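Local structure of putative alpha-L-fucosidase (Bacteroides thetaiotaomicron, 3EYP) at residues M22-H27 with Q61-A66. The protein probably hydrolyses alpha-L-fucosidic linkages, as a putative alpha-L-fucosidase of glycosyl hydrolase family 29. Numbering follows the deposited sequence.
Sequences MIAFFH and QTLKAA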
loop_
_atom_site.group_PDB
_atom_site.type_symbol
_atom_site.label_atom_id
_atom_site.label_comp_id
_atom_site.label_asym_id
_atom_site.label_seq_id
_atom_site.Cartn_x
_atom_site.Cartn_y
_atom_site.Cartn_z
ATOM N N MET A 22 -1.669 5.338 0.030
ATOM C CA MET A 22 -2.724 4.561 -0.660
ATOM C C MET A 22 -2.438 4.484 -2.166
ATOM O O MET A 22 -1.806 5.375 -2.771
ATOM C CB MET A 22 -4.096 5.226 -0.441
ATOM C CG MET A 22 -4.790 4.985 0.907
ATOM S SD MET A 22 -6.399 5.736 1.231
ATOM C CE MET A 22 -7.485 4.616 0.413
ATOM N N ILE A 23 -2.880 3.402 -2.767
ATOM C CA ILE A 23 -2.769 3.140 -4.235
ATOM C C ILE A 23 -4.092 2.556 -4.737
ATOM O O ILE A 23 -4.702 1.740 -4.034
ATOM C CB ILE A 23 -1.619 2.163 -4.577
ATOM C CG1 ILE A 23 -0.322 2.604 -3.951
ATOM C CG2 ILE A 23 -1.463 2.020 -6.062
ATOM C CD1 ILE A 23 0.865 1.576 -4.094
ATOM N N ALA A 24 -4.617 2.998 -5.885
ATOM C CA ALA A 24 -5.789 2.283 -6.435
ATOM C C ALA A 24 -5.437 1.092 -7.329
ATOM O O ALA A 24 -4.481 1.107 -8.036
ATOM C CB ALA A 24 -6.740 3.231 -7.163
ATOM N N PHE A 25 -6.258 0.034 -7.229
ATOM C CA PHE A 25 -6.192 -1.099 -8.146
ATOM C C PHE A 25 -7.437 -0.946 -9.022
ATOM O O PHE A 25 -8.443 -0.470 -8.566
ATOM C CB PHE A 25 -6.376 -2.425 -7.392
ATOM C CG PHE A 25 -5.303 -3.452 -7.620
ATOM C CD1 PHE A 25 -4.517 -3.465 -8.767
ATOM C CD2 PHE A 25 -5.113 -4.469 -6.660
ATOM C CE1 PHE A 25 -3.607 -4.410 -8.951
ATOM C CE2 PHE A 25 -4.178 -5.437 -6.850
ATOM C CZ PHE A 25 -3.406 -5.415 -7.968
ATOM N N PHE A 26 -7.303 -1.277 -10.284
ATOM C CA PHE A 26 -8.407 -1.254 -11.245
ATOM C C PHE A 26 -8.402 -2.576 -11.962
ATOM O O PHE A 26 -7.638 -2.783 -12.917
ATOM C CB PHE A 26 -8.280 -0.135 -12.281
ATOM C CG PHE A 26 -8.476 1.256 -11.724
ATOM C CD1 PHE A 26 -9.576 1.564 -11.005
ATOM C CD2 PHE A 26 -7.536 2.244 -11.963
ATOM C CE1 PHE A 26 -9.754 2.807 -10.494
ATOM C CE2 PHE A 26 -7.712 3.510 -11.454
ATOM C CZ PHE A 26 -8.796 3.788 -10.702
ATOM N N HIS A 27 -9.225 -3.493 -11.463
ATOM C CA HIS A 27 -9.390 -4.806 -12.056
ATOM C C HIS A 27 -10.524 -4.730 -13.106
ATOM O O HIS A 27 -11.693 -4.571 -12.772
ATOM C CB HIS A 27 -9.752 -5.885 -11.036
ATOM C CG HIS A 27 -8.573 -6.481 -10.348
ATOM N ND1 HIS A 27 -7.808 -5.758 -9.461
ATOM C CD2 HIS A 27 -7.989 -7.710 -10.446
ATOM C CE1 HIS A 27 -6.806 -6.515 -9.038
ATOM N NE2 HIS A 27 -6.894 -7.705 -9.606
ATOM N N GLN A 61 -11.078 10.956 -11.279
ATOM C CA GLN A 61 -11.858 11.889 -10.393
ATOM C C GLN A 61 -12.213 11.202 -9.085
ATOM O O GLN A 61 -12.166 11.776 -7.985
ATOM C CB GLN A 61 -13.107 12.390 -11.116
ATOM C CG GLN A 61 -12.797 13.326 -12.257
ATOM C CD GLN A 61 -13.828 13.299 -13.383
ATOM O OE1 GLN A 61 -14.993 12.972 -13.170
ATOM N NE2 GLN A 61 -13.388 13.674 -14.602
ATOM N N THR A 62 -12.488 9.915 -9.203
ATOM C CA THR A 62 -12.693 9.076 -8.007
ATOM C C THR A 62 -11.467 9.151 -7.058
ATOM O O THR A 62 -11.585 9.352 -5.851
ATOM C CB THR A 62 -13.073 7.626 -8.382
ATOM O OG1 THR A 62 -14.401 7.631 -8.953
ATOM C CG2 THR A 62 -13.086 6.671 -7.142
ATOM N N LEU A 63 -10.309 8.978 -7.648
ATOM C CA LEU A 63 -9.059 8.969 -6.910
ATOM C C LEU A 63 -8.742 10.318 -6.348
ATOM O O LEU A 63 -8.204 10.411 -5.252
ATOM C CB LEU A 63 -7.887 8.504 -7.755
ATOM C CG LEU A 63 -8.029 7.094 -8.328
ATOM C CD1 LEU A 63 -6.718 6.628 -8.908
ATOM C CD2 LEU A 63 -8.643 6.037 -7.306
ATOM N N LYS A 64 -9.020 11.373 -7.108
ATOM C CA LYS A 64 -8.758 12.723 -6.593
ATOM C C LYS A 64 -9.567 12.939 -5.319
ATOM O O LYS A 64 -9.036 13.334 -4.283
ATOM C CB LYS A 64 -9.100 13.807 -7.614
ATOM C CG LYS A 64 -8.148 13.829 -8.710
ATOM C CD LYS A 64 -6.838 14.482 -8.311
ATOM C CE LYS A 64 -5.913 14.617 -9.506
ATOM N NZ LYS A 64 -4.641 15.260 -9.084
ATOM N N ALA A 65 -10.856 12.652 -5.401
ATOM C CA ALA A 65 -11.750 12.882 -4.271
ATOM C C ALA A 65 -11.368 12.008 -3.103
ATOM O O ALA A 65 -11.782 12.251 -1.952
ATOM C CB ALA A 65 -13.210 12.632 -4.611
ATOM N N ALA A 66 -10.630 10.960 -3.403
ATOM C CA ALA A 66 -10.326 9.984 -2.375
ATOM C C ALA A 66 -8.953 10.129 -1.800
ATOM O O ALA A 66 -8.580 9.377 -0.924
ATOM C CB ALA A 66 -10.543 8.605 -2.854
#
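Leu63 sets the forked end of its side chain against Ala24 and Phe26, packing the first helix after strand 22-26 onto that strand in the TIM-barrel domain of this probable family 29 fucosidase. The tighter touch is on Ala24, where Leu63 CD2 lies 3.4 Å from CB, closer than usual for two carbons. The other branch touches the same methyl group, Leu63 CD1 lying 3.8 Å from Ala24 CB, so the fork straddles it. Phe26 reaches in from the opposite direction and brings the far end of its ring: CZ is 3.9 Å from Leu63 CD1, which approaches the ring obliquely. With Phe26 CG anti to the carbonyl carbon (chi1 -70°), the ring swings toward the helix although the side chain does not set out from the backbone straight at it. No hydrogen bond crosses between 22-27 and 61-66, and all three touching residues are buried; this is purely apolar packing of helix on strand. Cut back to an alanine, Leu63 would lose both branches, which is likely to open a gap beside Ala24 CB and leave the Phe26 ring less firmly held at its CZ end.

Further out, Ala24 is pinned by backbone hydrogen bonds to Ala70 and Ile72 of the neighbouring parallel strand 70-76, to which helix 56-65 leads, so strand, helix and strand form a beta-alpha-beta unit. Leu63 also rests on Ala71 of that strand and on Ile68 in the loop leading into it, while Trp59, one turn earlier in the helix, meets the Phe26 ring. On the other face of strand 22-26, Phe25 meets Trp164 edge-to-face, and His27 CE1 sits 3.4 Å above the Phe25 ring plane, over its centre.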